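Side-chain contact in putative diguanylate cyclase (GGDEF) with PAS/PAC domain (Rhodopseudomonas palustris, PDB 3LIF), which probably makes the second messenger c-di-GMP from two molecules of GTP, the piece here being its extracellular PDC-fold sensor domain: residues W126-S131 and D175-I180. Sequence-based numbering, arbitrary orientation.
Sequences WVFVVS and DGRLLI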
ATOM      1  N   TRP A 126      -9.712  -6.879   6.768  1.00 29.20           N
ATOM      2  CA  TRP A 126      -9.798  -5.501   6.256  1.00 28.31           C
ATOM      3  C   TRP A 126      -8.468  -5.152   5.660  1.00 27.78           C
ATOM      4  O   TRP A 126      -7.469  -5.161   6.361  1.00 28.85           O
ATOM      5  CB  TRP A 126     -10.136  -4.539   7.374  1.00 28.05           C
ATOM      6  CG  TRP A 126     -11.611  -4.570   7.668  1.00 31.44           C
ATOM      7  CD1 TRP A 126     -12.255  -5.398   8.563  1.00 30.53           C
ATOM      8  CD2 TRP A 126     -12.640  -3.799   7.020  1.00 31.08           C
ATOM      9  NE1 TRP A 126     -13.615  -5.178   8.512  1.00 31.93           N
ATOM     10  CE2 TRP A 126     -13.888  -4.210   7.582  1.00 32.35           C
ATOM     11  CE3 TRP A 126     -12.637  -2.824   6.015  1.00 30.74           C
ATOM     12  CZ2 TRP A 126     -15.132  -3.661   7.180  1.00 32.36           C
ATOM     13  CZ3 TRP A 126     -13.881  -2.271   5.604  1.00 32.95           C
ATOM     14  CH2 TRP A 126     -15.110  -2.698   6.197  1.00 32.41           C
ATOM     15  N   VAL A 127      -8.431  -4.869   4.363  1.00 26.17           N
ATOM     16  CA  VAL A 127      -7.166  -4.787   3.669  1.00 23.57           C
ATOM     17  C   VAL A 127      -7.217  -3.692   2.668  1.00 23.85           C
ATOM     18  O   VAL A 127      -8.258  -3.098   2.423  1.00 24.45           O
ATOM     19  CB  VAL A 127      -6.900  -6.067   2.897  1.00 23.50           C
ATOM     20  CG1 VAL A 127      -6.887  -7.258   3.838  1.00 20.25           C
ATOM     21  CG2 VAL A 127      -7.957  -6.270   1.846  1.00 21.30           C
ATOM     22  N   PHE A 128      -6.063  -3.389   2.116  1.00 23.72           N
ATOM     23  CA  PHE A 128      -5.979  -2.618   0.892  1.00 23.44           C
ATOM     24  C   PHE A 128      -5.646  -3.553  -0.271  1.00 22.96           C
ATOM     25  O   PHE A 128      -5.089  -4.656  -0.100  1.00 21.84           O
ATOM     26  CB  PHE A 128      -4.896  -1.555   0.986  1.00 23.61           C
ATOM     27  CG  PHE A 128      -5.286  -0.407   1.811  1.00 23.58           C
ATOM     28  CD1 PHE A 128      -5.333  -0.534   3.186  1.00 20.92           C
ATOM     29  CD2 PHE A 128      -5.653   0.798   1.197  1.00 24.58           C
ATOM     30  CE1 PHE A 128      -5.723   0.531   3.963  1.00 24.75           C
ATOM     31  CE2 PHE A 128      -6.044   1.895   1.939  1.00 25.02           C
ATOM     32  CZ  PHE A 128      -6.093   1.766   3.339  1.00 27.74           C
ATOM     33  N   VAL A 129      -5.923  -3.062  -1.463  1.00 22.47           N
ATOM     34  CA  VAL A 129      -5.941  -3.920  -2.592  1.00 22.81           C
ATOM     35  C   VAL A 129      -5.478  -3.117  -3.775  1.00 24.03           C
ATOM     36  O   VAL A 129      -5.619  -1.874  -3.793  1.00 25.00           O
ATOM     37  CB  VAL A 129      -7.400  -4.419  -2.771  1.00 22.49           C
ATOM     38  CG1 VAL A 129      -7.981  -4.098  -4.148  1.00 19.89           C
ATOM     39  CG2 VAL A 129      -7.492  -5.818  -2.391  1.00 20.58           C
ATOM     40  N   VAL A 130      -4.998  -3.825  -4.788  1.00 24.31           N
ATOM     41  CA  VAL A 130      -4.354  -3.199  -5.931  1.00 24.80           C
ATOM     42  C   VAL A 130      -4.980  -3.894  -7.155  1.00 26.02           C
ATOM     43  O   VAL A 130      -5.352  -5.111  -7.065  1.00 26.98           O
ATOM     44  CB  VAL A 130      -2.833  -3.514  -5.779  1.00 25.34           C
ATOM     45  CG1 VAL A 130      -2.420  -4.853  -6.459  1.00 21.78           C
ATOM     46  CG2 VAL A 130      -1.975  -2.356  -6.142  1.00 25.00           C
ATOM     47  N   SER A 131      -5.179  -3.170  -8.267  1.00 25.42           N
ATOM     48  CA  SER A 131      -5.949  -3.772  -9.351  1.00 25.56           C
ATOM     49  C   SER A 131      -5.681  -3.189 -10.739  1.00 26.88           C
ATOM     50  O   SER A 131      -5.315  -2.015 -10.891  1.00 25.44           O
ATOM     51  CB  SER A 131      -7.475  -3.693  -9.027  1.00 25.46           C
ATOM     52  OG  SER A 131      -8.014  -2.381  -9.227  1.00 24.15           O
ATOM     53  N   ASP A 175      -4.016  10.607   0.265  1.00 22.66           N
ATOM     54  CA  ASP A 175      -5.220  11.306   0.794  1.00 23.18           C
ATOM     55  C   ASP A 175      -5.468  11.096   2.267  1.00 22.77           C
ATOM     56  O   ASP A 175      -6.544  11.417   2.772  1.00 23.17           O
ATOM     57  CB  ASP A 175      -6.517  10.944   0.016  1.00 22.72           C
ATOM     58  CG  ASP A 175      -6.917   9.472   0.155  1.00 26.91           C
ATOM     59  OD1 ASP A 175      -6.655   8.771   1.200  1.00 29.22           O
ATOM     60  OD2 ASP A 175      -7.499   9.003  -0.841  1.00 29.92           O
ATOM     61  N   GLY A 176      -4.502  10.534   2.971  1.00 22.76           N
ATOM     62  CA  GLY A 176      -4.648  10.446   4.414  1.00 22.46           C
ATOM     63  C   GLY A 176      -5.053   9.064   4.900  1.00 22.69           C
ATOM     64  O   GLY A 176      -5.074   8.800   6.095  1.00 22.78           O
ATOM     65  N   ARG A 177      -5.405   8.161   4.001  1.00 22.84           N
ATOM     66  CA  ARG A 177      -5.780   6.870   4.482  1.00 22.91           C
ATOM     67  C   ARG A 177      -4.495   6.204   4.911  1.00 23.73           C
ATOM     68  O   ARG A 177      -3.461   6.292   4.190  1.00 24.43           O
ATOM     69  CB  ARG A 177      -6.410   6.085   3.377  1.00 23.02           C
ATOM     70  CG  ARG A 177      -7.892   6.356   3.197  1.00 22.92           C
ATOM     71  CD  ARG A 177      -8.368   5.628   1.974  1.00 19.55           C
ATOM     72  NE  ARG A 177      -7.835   6.244   0.768  1.00 18.99           N
ATOM     73  CZ  ARG A 177      -7.879   5.674  -0.432  1.00 20.43           C
ATOM     74  NH1 ARG A 177      -8.389   4.441  -0.611  1.00 19.55           N
ATOM     75  NH2 ARG A 177      -7.421   6.351  -1.466  1.00 19.10           N
ATOM     76  N   LEU A 178      -4.545   5.556   6.082  1.00 22.98           N
ATOM     77  CA  LEU A 178      -3.416   4.824   6.619  1.00 22.30           C
ATOM     78  C   LEU A 178      -3.408   3.368   6.119  1.00 22.55           C
ATOM     79  O   LEU A 178      -4.343   2.639   6.365  1.00 23.89           O
ATOM     80  CB  LEU A 178      -3.461   4.875   8.162  1.00 21.54           C
ATOM     81  CG  LEU A 178      -2.475   3.904   8.882  1.00 18.93           C
ATOM     82  CD1 LEU A 178      -1.035   4.306   8.715  1.00 12.45           C
ATOM     83  CD2 LEU A 178      -2.765   3.747  10.330  1.00 14.06           C
ATOM     84  N   LEU A 179      -2.372   2.933   5.420  1.00 22.99           N
ATOM     85  CA  LEU A 179      -2.270   1.506   4.996  1.00 23.13           C
ATOM     86  C   LEU A 179      -1.576   0.640   6.038  1.00 24.39           C
ATOM     87  O   LEU A 179      -1.960  -0.498   6.344  1.00 24.34           O
ATOM     88  CB  LEU A 179      -1.456   1.362   3.717  1.00 21.74           C
ATOM     89  CG  LEU A 179      -2.220   1.619   2.431  1.00 20.61           C
ATOM     90  CD1 LEU A 179      -2.286   3.135   2.219  1.00 15.61           C
ATOM     91  CD2 LEU A 179      -1.557   0.868   1.237  1.00 13.39           C
ATOM     92  N   ILE A 180      -0.483   1.146   6.556  1.00 25.26           N
ATOM     93  CA  ILE A 180       0.096   0.407   7.633  1.00 25.69           C
ATOM     94  C   ILE A 180       0.903   1.301   8.518  1.00 25.94           C
ATOM     95  O   ILE A 180       1.439   2.341   8.087  1.00 25.69           O
ATOM     96  CB  ILE A 180       0.926  -0.782   7.174  1.00 25.88           C
ATOM     97  CG1 ILE A 180       1.422  -1.523   8.438  1.00 27.77           C
ATOM     98  CG2 ILE A 180       2.014  -0.378   6.248  1.00 24.16           C
ATOM     99  CD1 ILE A 180       0.144  -2.064   9.449  1.00 26.18           C
TER
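Arg177, the residue that brings a charged group up to Phe128, holds Asp175 OD1 twice. Its NE donates to Asp175 OD1 over 2.8 Å, almost straight at 173°. Its backbone N closes an Asx turn with Asp175 OD1 at 3.1 Å. Arg177 NH2 completes a side-on salt bridge, reaching Asp175 OD2 at 2.7 Å. NE has its acceptor in the guanidinium plane and uses the syn lone pair of OD1, whereas the NH2 bond is tilted out of both planes. Aspartate suits this turn because its short side chain reaches forward to the amide two residues on. Gly176, between Asp175 and Arg177, has a positive phi of 102°, a backbone conformation that suits glycine, the residue without a side chain. The long arginine can clasp the carboxylate along one side and still present NH1 to Gly116 O; Arg177 NH1 also lies 4.3 Å from Phe128 CE2, in loose contact.

The apolar half of the contact is the Phe128 ring, whose flat, wide face suits a branched leucine in this buried place. Leu179 CG sits over its centre, 3.6 Å from the centroid, in a CH-pi contact; Leu179 CD1 spreads toward Phe128 CE2 and Leu179 CD2 toward Phe128 CG. With CG beside the backbone N (chi1 -75°), Phe128 sends its ring across, and Phe128 CE1 also comes within 3.5 Å of Leu178 O.

Leu179 belongs to a classic beta bulge, sharing with Ile180 a place opposite Leu171. The contact joins two subdomains, each built on its own five-stranded antiparallel sheet, consistent with a double PDC sensor: Phe128 projects from strand 126-135, flanked by strands 113-119 and 141-149, onto the start of strand 178-182, an outermost strand of the second sheet, beside strand 168-173.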